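Local coordinates for protein L-hydantoinase (PDB 1GKR) that hydrolyses the cyclic amide ring of 5-substituted hydantoins, favouring aryl over alkyl derivatives, as a homotetramer with two zinc ions in each subunit, at residues Glu76-Ser81 with Phe405-Lys410; Ser178-His183 with Ala231-Ile236; Ser311-His316 with Leu336-Ser341. All blocks are in the same frame, centred on the assembly; numbering follows the deposited sequence.

Contact 1 of 3, residues Glu76-Ser81 with Phe405-Lys410; sequences ELDSES and FRSLHK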
loop_
_atom_site.group_PDB
_atom_site.type_symbol
_atom_site.label_atom_id
_atom_site.label_comp_id
_atom_site.label_asym_id
_atom_site.label_seq_id
_atom_site.Cartn_x
_atom_site.Cartn_y
_atom_site.Cartn_z
ATOM N N GLU A 76 -44.205 -8.634 -19.740
ATOM C CA GLU A 76 -44.589 -8.147 -21.071
ATOM C C GLU A 76 -44.577 -6.646 -21.218
ATOM O O GLU A 76 -44.612 -6.144 -22.339
ATOM C CB GLU A 76 -45.980 -8.617 -21.505
ATOM C CG GLU A 76 -46.602 -9.707 -20.691
ATOM C CD GLU A 76 -47.106 -9.205 -19.368
ATOM O OE1 GLU A 76 -47.788 -8.156 -19.366
ATOM O OE2 GLU A 76 -46.822 -9.865 -18.339
ATOM N N LEU A 77 -44.555 -5.911 -20.115
ATOM C CA LEU A 77 -44.524 -4.461 -20.248
ATOM C C LEU A 77 -43.110 -3.921 -20.181
ATOM O O LEU A 77 -42.631 -3.309 -21.136
ATOM C CB LEU A 77 -45.386 -3.801 -19.178
ATOM C CG LEU A 77 -46.849 -4.215 -19.281
ATOM C CD1 LEU A 77 -47.677 -3.404 -18.308
ATOM C CD2 LEU A 77 -47.325 -4.010 -20.707
ATOM N N ASP A 78 -42.438 -4.162 -19.060
ATOM C CA ASP A 78 -41.072 -3.689 -18.868
ATOM C C ASP A 78 -40.080 -4.244 -19.889
ATOM O O ASP A 78 -39.133 -3.551 -20.267
ATOM C CB ASP A 78 -40.607 -4.022 -17.454
ATOM C CG ASP A 78 -41.457 -3.355 -16.403
ATOM O OD1 ASP A 78 -42.693 -3.524 -16.458
ATOM O OD2 ASP A 78 -40.897 -2.666 -15.525
ATOM N N SER A 79 -40.279 -5.477 -20.346
ATOM C CA SER A 79 -39.347 -6.002 -21.323
ATOM C C SER A 79 -39.467 -5.194 -22.630
ATOM O O SER A 79 -38.584 -5.234 -23.483
ATOM C CB SER A 79 -39.572 -7.506 -21.558
ATOM O OG SER A 79 -40.664 -7.763 -22.411
ATOM N N GLU A 80 -40.549 -4.447 -22.795
ATOM C CA GLU A 80 -40.661 -3.635 -24.003
ATOM C C GLU A 80 -39.759 -2.422 -23.821
ATOM O O GLU A 80 -39.216 -1.896 -24.791
ATOM C CB GLU A 80 -42.102 -3.179 -24.252
ATOM C CG GLU A 80 -43.036 -4.298 -24.666
ATOM C CD GLU A 80 -44.207 -3.795 -25.487
ATOM O OE1 GLU A 80 -44.483 -2.578 -25.431
ATOM O OE2 GLU A 80 -44.856 -4.614 -26.177
ATOM N N SER A 81 -39.611 -1.971 -22.578
ATOM C CA SER A 81 -38.738 -0.839 -22.297
ATOM C C SER A 81 -37.313 -1.257 -22.632
ATOM O O SER A 81 -36.542 -0.465 -23.180
ATOM C CB SER A 81 -38.800 -0.436 -20.824
ATOM O OG SER A 81 -39.920 0.381 -20.558
ATOM N N PHE A 405 -42.990 5.709 -21.322
ATOM C CA PHE A 405 -42.383 4.437 -20.955
ATOM C C PHE A 405 -43.313 3.280 -21.240
ATOM O O PHE A 405 -44.518 3.368 -21.020
ATOM C CB PHE A 405 -42.023 4.419 -19.471
ATOM C CG PHE A 405 -40.732 5.117 -19.145
ATOM C CD1 PHE A 405 -40.062 5.871 -20.106
ATOM C CD2 PHE A 405 -40.194 5.033 -17.860
ATOM C CE1 PHE A 405 -38.878 6.532 -19.791
ATOM C CE2 PHE A 405 -39.010 5.694 -17.536
ATOM C CZ PHE A 405 -38.350 6.444 -18.503
ATOM N N ARG A 406 -42.745 2.183 -21.711
ATOM C CA ARG A 406 -43.527 1.001 -22.026
ATOM C C ARG A 406 -43.737 0.122 -20.791
ATOM O O ARG A 406 -44.569 -0.780 -20.796
ATOM C CB ARG A 406 -42.806 0.214 -23.110
ATOM C CG ARG A 406 -42.318 1.101 -24.242
ATOM C CD ARG A 406 -43.484 1.592 -25.043
ATOM N NE ARG A 406 -44.180 0.463 -25.657
ATOM C CZ ARG A 406 -45.501 0.379 -25.810
ATOM N NH1 ARG A 406 -46.293 1.362 -25.389
ATOM N NH2 ARG A 406 -46.031 -0.690 -26.395
ATOM N N SER A 407 -42.986 0.396 -19.731
ATOM C CA SER A 407 -43.068 -0.387 -18.501
ATOM C C SER A 407 -44.341 -0.130 -17.705
ATOM O O SER A 407 -45.114 0.775 -18.022
ATOM C CB SER A 407 -41.863 -0.084 -17.616
ATOM O OG SER A 407 -41.829 1.289 -17.283
ATOM N N LEU A 408 -44.548 -0.928 -16.661
ATOM C CA LEU A 408 -45.725 -0.771 -15.816
ATOM C C LEU A 408 -45.756 0.630 -15.217
ATOM O O LEU A 408 -46.774 1.303 -15.281
ATOM C CB LEU A 408 -45.735 -1.800 -14.688
ATOM C CG LEU A 408 -46.954 -1.619 -13.777
ATOM C CD1 LEU A 408 -48.199 -1.945 -14.584
ATOM C CD2 LEU A 408 -46.858 -2.500 -12.535
ATOM N N HIS A 409 -44.651 1.067 -14.629
ATOM C CA HIS A 409 -44.607 2.399 -14.058
ATOM C C HIS A 409 -44.127 3.447 -15.049
ATOM O O HIS A 409 -43.358 3.153 -15.961
ATOM C CB HIS A 409 -43.750 2.398 -12.804
ATOM C CG HIS A 409 -44.408 1.706 -11.657
ATOM N ND1 HIS A 409 -45.638 2.094 -11.169
ATOM C CD2 HIS A 409 -44.043 0.616 -10.942
ATOM C CE1 HIS A 409 -46.002 1.271 -10.203
ATOM N NE2 HIS A 409 -45.054 0.365 -10.046
ATOM N N LYS A 410 -44.584 4.678 -14.859
ATOM C CA LYS A 410 -44.248 5.755 -15.771
ATOM C C LYS A 410 -43.598 6.983 -15.166
ATOM O O LYS A 410 -44.106 8.085 -15.322
ATOM C CB LYS A 410 -45.509 6.202 -16.510
ATOM C CG LYS A 410 -45.819 5.467 -17.804
ATOM C CD LYS A 410 -46.527 4.144 -17.624
ATOM C CE LYS A 410 -46.883 3.596 -19.011
ATOM N NZ LYS A 410 -47.404 2.199 -18.997
HETATM O O HOH W 1 -42.568 -1.075 -13.848
HETATM O O HOH W 2 -46.049 -2.019 -23.161
HETATM O O HOH W 3 -39.180 1.764 -17.909
#
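Arg406 lays its side chain obliquely across that of Glu80, and its NH2 comes 2.6 Å from Glu80 OE1. This is a salt bridge with a poorly aimed N-H, so the hydrogen bond in it is weak; the carboxylate and guanidinium planes are turned 36° apart. A water donates both to Glu80 OE1 and to the carbonyl oxygen of Arg406, tying the same oxygen to the loop a second time. Asp78 makes a second polar grip. Leu408 N donates to Asp78 OD1 at 3.2 Å, nearly straight at 164° but from above the carboxylate plane, and a second water runs from Asp78 OD2 to His409 N. Ser407 CB packs on this carboxylate, 3.5 Å from Asp78 CG. Beside it the two leucines cross, Leu77 CD1 lying 4.0 Å from Leu408 CD1.

Ser407 OG stands between its backbone N and carbonyl carbon (chi1 60°), donates to His409 O at 2.7 Å and shares a third water with Ser81 OG. Lys410 NZ closes on Ser407 O at 2.9 Å. Further out, Arg74 N also reaches Asp78 OD1, His313 NE2 bonds to Asp78 OD2, Glu339 OE1 probably hydrogen-bonds to Ser81 OG, and Lys118 pairs with Glu80 OE2. The arrangement clasps helix 75-85 of the amidohydrolase TIM-barrel domain to the irregular loop between strands 398-399 and 418-428.

Contact 2 of 3, residues Ser178-His183 with Ala231-Ile236; sequences SVIVVH and AGCRLI. With ZN (zinc ion), chain E.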
loop_
_atom_site.group_PDB
_atom_site.type_symbol
_atom_site.label_atom_id
_atom_site.label_comp_id
_atom_site.label_asym_id
_atom_site.label_seq_id
_atom_site.Cartn_x
_atom_site.Cartn_y
_atom_site.Cartn_z
ATOM N N SER A 178 -20.151 -20.842 -9.787
ATOM C CA SER A 178 -21.155 -19.878 -10.179
ATOM C C SER A 178 -20.641 -18.476 -9.900
ATOM O O SER A 178 -19.437 -18.263 -9.791
ATOM C CB SER A 178 -22.441 -20.139 -9.395
ATOM O OG SER A 178 -23.482 -19.261 -9.796
ATOM N N VAL A 179 -21.559 -17.522 -9.790
ATOM C CA VAL A 179 -21.216 -16.133 -9.506
ATOM C C VAL A 179 -22.110 -15.677 -8.365
ATOM O O VAL A 179 -23.267 -16.072 -8.300
ATOM C CB VAL A 179 -21.519 -15.221 -10.722
ATOM C CG1 VAL A 179 -21.116 -13.784 -10.423
ATOM C CG2 VAL A 179 -20.812 -15.737 -11.933
ATOM N N ILE A 180 -21.578 -14.867 -7.459
ATOM C CA ILE A 180 -22.381 -14.330 -6.372
ATOM C C ILE A 180 -22.252 -12.807 -6.451
ATOM O O ILE A 180 -21.149 -12.274 -6.601
ATOM C CB ILE A 180 -21.891 -14.802 -4.987
ATOM C CG1 ILE A 180 -22.719 -14.137 -3.889
ATOM C CG2 ILE A 180 -20.445 -14.446 -4.788
ATOM C CD1 ILE A 180 -24.161 -14.596 -3.860
ATOM N N VAL A 181 -23.376 -12.107 -6.407
ATOM C CA VAL A 181 -23.335 -10.658 -6.432
ATOM C C VAL A 181 -23.942 -10.273 -5.097
ATOM O O VAL A 181 -24.791 -10.993 -4.580
ATOM C CB VAL A 181 -24.172 -10.069 -7.611
ATOM C CG1 VAL A 181 -23.735 -10.689 -8.904
ATOM C CG2 VAL A 181 -25.648 -10.304 -7.408
ATOM N N VAL A 182 -23.508 -9.165 -4.516
ATOM C CA VAL A 182 -24.063 -8.763 -3.229
ATOM C C VAL A 182 -24.366 -7.283 -3.205
ATOM O O VAL A 182 -23.814 -6.511 -3.984
ATOM C CB VAL A 182 -23.085 -9.037 -2.048
ATOM C CG1 VAL A 182 -22.539 -10.422 -2.128
ATOM C CG2 VAL A 182 -21.969 -8.050 -2.064
ATOM N N HIS A 183 -25.266 -6.906 -2.306
ATOM C CA HIS A 183 -25.616 -5.511 -2.091
ATOM C C HIS A 183 -24.782 -5.231 -0.843
ATOM O O HIS A 183 -25.072 -5.756 0.240
ATOM C CB HIS A 183 -27.108 -5.364 -1.777
ATOM C CG HIS A 183 -27.511 -3.965 -1.422
ATOM N ND1 HIS A 183 -28.393 -3.228 -2.187
ATOM C CD2 HIS A 183 -27.143 -3.165 -0.390
ATOM C CE1 HIS A 183 -28.551 -2.034 -1.643
ATOM N NE2 HIS A 183 -27.801 -1.968 -0.552
ATOM N N ALA A 231 -12.776 -17.391 0.347
ATOM C CA ALA A 231 -13.612 -18.376 -0.331
ATOM C C ALA A 231 -13.238 -18.659 -1.784
ATOM O O ALA A 231 -13.418 -19.776 -2.255
ATOM C CB ALA A 231 -15.071 -17.938 -0.265
ATOM N N GLY A 232 -12.769 -17.636 -2.500
ATOM C CA GLY A 232 -12.368 -17.796 -3.892
ATOM C C GLY A 232 -13.445 -17.816 -4.968
ATOM O O GLY A 232 -13.171 -18.170 -6.118
ATOM N N CYS A 233 -14.668 -17.439 -4.610
ATOM C CA CYS A 233 -15.786 -17.425 -5.555
ATOM C C CYS A 233 -15.792 -16.145 -6.377
ATOM O O CYS A 233 -15.336 -15.112 -5.905
ATOM C CB CYS A 233 -17.100 -17.505 -4.783
ATOM S SG CYS A 233 -17.264 -16.205 -3.507
ATOM N N ARG A 234 -16.310 -16.202 -7.603
ATOM C CA ARG A 234 -16.378 -14.997 -8.423
ATOM C C ARG A 234 -17.406 -14.090 -7.737
ATOM O O ARG A 234 -18.538 -14.500 -7.476
ATOM C CB ARG A 234 -16.834 -15.313 -9.842
ATOM C CG ARG A 234 -16.321 -14.284 -10.820
ATOM C CD ARG A 234 -17.122 -14.225 -12.083
ATOM N NE ARG A 234 -16.742 -15.189 -13.117
ATOM C CZ ARG A 234 -15.531 -15.290 -13.651
ATOM N NH1 ARG A 234 -14.556 -14.501 -13.238
ATOM N NH2 ARG A 234 -15.310 -16.141 -14.641
ATOM N N LEU A 235 -17.001 -12.866 -7.436
ATOM C CA LEU A 235 -17.847 -11.916 -6.744
ATOM C C LEU A 235 -18.024 -10.604 -7.493
ATOM O O LEU A 235 -17.060 -10.035 -7.995
ATOM C CB LEU A 235 -17.228 -11.616 -5.387
ATOM C CG LEU A 235 -17.789 -10.388 -4.671
ATOM C CD1 LEU A 235 -19.222 -10.672 -4.300
ATOM C CD2 LEU A 235 -16.987 -10.072 -3.419
ATOM N N ILE A 236 -19.250 -10.114 -7.582
ATOM C CA ILE A 236 -19.468 -8.832 -8.232
ATOM C C ILE A 236 -20.142 -7.933 -7.221
ATOM O O ILE A 236 -21.217 -8.271 -6.745
ATOM C CB ILE A 236 -20.439 -8.902 -9.414
ATOM C CG1 ILE A 236 -19.887 -9.780 -10.526
ATOM C CG2 ILE A 236 -20.678 -7.492 -9.945
ATOM C CD1 ILE A 236 -20.830 -9.882 -11.711
HETATM ZN ZN ZN E . -29.325 -3.336 -4.008
HETATM O O HOH W 4 -16.922 -18.773 -8.082
#
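Arg234 presents the edge of its guanidinium to Val179, whose CG2 lies near the plane of the group; the same methyl is 4.0 Å from Arg234 CD. The guanidinium is held by a salt bridge from NH1 to Asp258. The His183 ring uses ND1 to bind a zinc ion at 2.0 Å. Its NE2 is hydrogen-bonded to Glu185, and it meets the ring of His239, another ligand of that zinc, at a steep angle.

Strands 179-182 and 234-236 run parallel, 27° apart, as neighbours in the amidohydrolase barrel, and His183 lies at the C-terminal side of its strand, where such barrels usually carry metal ligands. The backbone bonds are Ile180 N to Arg234 O at 3.1 Å, Ile236 N to Ile180 O at 3.0 Å and a weak one from Val182 N to Ile236 O.

On one face Val181 CG1 lies beside Ile236 CB, 3.8 Å away. Ile236 CG1 stands anti to the carbonyl carbon (chi1 -64°), near Val179 CG1, and Phe372 packs on both residues. On the face of Ile180 and Leu235, Ile180 CG2 is 4.0 Å from Leu235 CD1; it also touches Cys233 SG. Helix 163-176 covers Ile180 and Cys233.

Contact 3 of 3, residues Ser311-His316 with Leu336-Ser341; sequences SDHGGH and LGLETS. With ZN (zinc ion), chain F.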
loop_
_atom_site.group_PDB
_atom_site.type_symbol
_atom_site.label_atom_id
_atom_site.label_comp_id
_atom_site.label_asym_id
_atom_site.label_seq_id
_atom_site.Cartn_x
_atom_site.Cartn_y
_atom_site.Cartn_z
ATOM N N SER A 311 -28.485 -1.338 -14.784
ATOM C CA SER A 311 -29.476 -0.298 -14.510
ATOM C C SER A 311 -30.088 -0.312 -13.116
ATOM O O SER A 311 -30.326 0.742 -12.514
ATOM C CB SER A 311 -30.605 -0.389 -15.533
ATOM O OG SER A 311 -31.269 -1.633 -15.397
ATOM N N ASP A 312 -30.313 -1.512 -12.597
ATOM C CA ASP A 312 -30.972 -1.681 -11.307
ATOM C C ASP A 312 -32.410 -1.141 -11.470
ATOM O O ASP A 312 -32.987 -0.512 -10.577
ATOM C CB ASP A 312 -30.236 -0.957 -10.178
ATOM C CG ASP A 312 -30.739 -1.388 -8.801
ATOM O OD1 ASP A 312 -31.247 -2.526 -8.686
ATOM O OD2 ASP A 312 -30.627 -0.607 -7.832
ATOM N N HIS A 313 -32.958 -1.390 -12.655
ATOM C CA HIS A 313 -34.321 -1.025 -13.012
ATOM C C HIS A 313 -35.256 -1.700 -12.001
ATOM O O HIS A 313 -35.200 -2.914 -11.797
ATOM C CB HIS A 313 -34.615 -1.551 -14.418
ATOM C CG HIS A 313 -36.047 -1.437 -14.830
ATOM N ND1 HIS A 313 -36.556 -0.319 -15.457
ATOM C CD2 HIS A 313 -37.078 -2.312 -14.721
ATOM C CE1 HIS A 313 -37.836 -0.513 -15.722
ATOM N NE2 HIS A 313 -38.176 -1.713 -15.286
ATOM N N GLY A 314 -36.118 -0.917 -11.372
ATOM C CA GLY A 314 -37.023 -1.487 -10.400
ATOM C C GLY A 314 -38.115 -0.507 -10.053
ATOM O O GLY A 314 -37.841 0.598 -9.578
ATOM N N GLY A 315 -39.356 -0.921 -10.292
ATOM C CA GLY A 315 -40.488 -0.058 -10.020
ATOM C C GLY A 315 -40.965 -0.070 -8.584
ATOM O O GLY A 315 -40.567 -0.901 -7.785
ATOM N N HIS A 316 -41.814 0.888 -8.265
ATOM C CA HIS A 316 -42.399 1.021 -6.947
ATOM C C HIS A 316 -43.682 1.778 -7.223
ATOM O O HIS A 316 -43.688 2.718 -8.020
ATOM C CB HIS A 316 -41.511 1.855 -6.031
ATOM C CG HIS A 316 -41.297 1.240 -4.686
ATOM N ND1 HIS A 316 -40.160 0.524 -4.365
ATOM C CD2 HIS A 316 -42.098 1.184 -3.595
ATOM C CE1 HIS A 316 -40.273 0.052 -3.136
ATOM N NE2 HIS A 316 -41.440 0.437 -2.647
ATOM N N LEU A 336 -36.590 3.376 -12.226
ATOM C CA LEU A 336 -36.684 2.635 -13.484
ATOM C C LEU A 336 -35.437 3.023 -14.259
ATOM O O LEU A 336 -34.866 4.080 -14.007
ATOM C CB LEU A 336 -37.934 3.043 -14.265
ATOM C CG LEU A 336 -39.261 2.780 -13.549
ATOM C CD1 LEU A 336 -40.410 3.210 -14.426
ATOM C CD2 LEU A 336 -39.399 1.310 -13.244
ATOM N N GLY A 337 -34.996 2.176 -15.182
ATOM C CA GLY A 337 -33.801 2.506 -15.938
ATOM C C GLY A 337 -33.620 1.717 -17.214
ATOM O O GLY A 337 -32.719 1.989 -18.010
ATOM N N LEU A 338 -34.490 0.743 -17.422
ATOM C CA LEU A 338 -34.414 -0.098 -18.599
ATOM C C LEU A 338 -34.532 0.666 -19.911
ATOM O O LEU A 338 -33.948 0.287 -20.923
ATOM C CB LEU A 338 -35.512 -1.140 -18.520
ATOM C CG LEU A 338 -35.111 -2.596 -18.634
ATOM C CD1 LEU A 338 -33.721 -2.816 -18.113
ATOM C CD2 LEU A 338 -36.126 -3.419 -17.845
ATOM N N GLU A 339 -35.289 1.751 -19.895
ATOM C CA GLU A 339 -35.503 2.522 -21.110
ATOM C C GLU A 339 -34.554 3.704 -21.266
ATOM O O GLU A 339 -34.417 4.248 -22.358
ATOM C CB GLU A 339 -36.959 2.999 -21.147
ATOM C CG GLU A 339 -37.569 2.998 -22.530
ATOM C CD GLU A 339 -39.064 3.230 -22.510
ATOM O OE1 GLU A 339 -39.770 2.473 -21.815
ATOM O OE2 GLU A 339 -39.529 4.165 -23.196
ATOM N N THR A 340 -33.885 4.082 -20.182
ATOM C CA THR A 340 -32.971 5.220 -20.200
ATOM C C THR A 340 -31.475 4.923 -20.012
ATOM O O THR A 340 -30.643 5.828 -20.121
ATOM C CB THR A 340 -33.376 6.216 -19.119
ATOM O OG1 THR A 340 -33.401 5.558 -17.849
ATOM C CG2 THR A 340 -34.740 6.773 -19.409
ATOM N N SER A 341 -31.129 3.670 -19.734
ATOM C CA SER A 341 -29.744 3.316 -19.501
ATOM C C SER A 341 -28.773 3.615 -20.642
ATOM O O SER A 341 -27.808 4.364 -20.460
ATOM C CB SER A 341 -29.650 1.853 -19.136
ATOM O OG SER A 341 -28.331 1.568 -18.765
HETATM ZN ZN ZN F . -30.954 -3.941 -7.124
HETATM O O HOH W 5 -31.285 -2.112 -5.446
#
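His313 is gripped by two consecutive backbone N-H groups of the facing loop, both aimed at ND1. Gly337 N donates at 3.0 Å and 172°, somewhat tilted from the ring plane. Leu338 N donates at 3.0 Å and 163°, from well out of that plane. CG of His313 stands anti to the backbone N (chi1 171°), which sets the root of the ring beside the carbonyl carbon. Leu338 then covers one face: its CD2 lies 3.6 Å from the ring centroid, close to the ring normal and over the CG and CD2 side, in a CH-pi contact. Leu336 arrives obliquely, its CD2 3.5 Å from His313 CE1, and the same methyl packs 3.7 Å from Gly315 CA.

Ser311 OG accepts from His313 N at 3.2 Å, an ST turn, and is also bonded to Asp58. Between these two residues Asp312 turns away from the loop, and its OD1 binds a zinc ion at 2.1 Å together with His60, His62, the carboxylated Lys147 and a water. An alanine in place of His313 would probably leave Gly337 N and Leu338 N without their shared acceptor, deprive Asp78 of its imidazole partner and open a gap beside the two leucine side chains.

With ND1 accepting two bonds, the ring's proton is likely to sit on NE2, which faces Asp78 OD2. The carboxylate would probably polarise the imidazole and strengthen ND1 as an acceptor. Bonded at both nitrogens, the ring links the 336-341 loop to helix 75-85, beside the zinc ligand Asp312.

In the fold
Contacts 1 and 3 are neighbours, their centres 10 Å apart, and they touch. Helix 75-85 is therefore met both by the 405-410 loop and, next to strand 313-314, by the loop leading into helix 341-350. Contact 2, on the parallel strands 179-182 and 234-237, lies on the opposite side of the chain's centre from contact 1, about 30 Å between centres; its nearest atoms come about 7 Å from contact 3. Along the chain, contact 1 brackets the other two, with contact 2 before contact 3. Contacts 2 and 3 each bring one zinc ligand, His183 and Asp312, to the two-zinc centre of the same barrel domain, whereas contact 1 reaches it at second hand, through Asp78 and His313, the residue after Asp312.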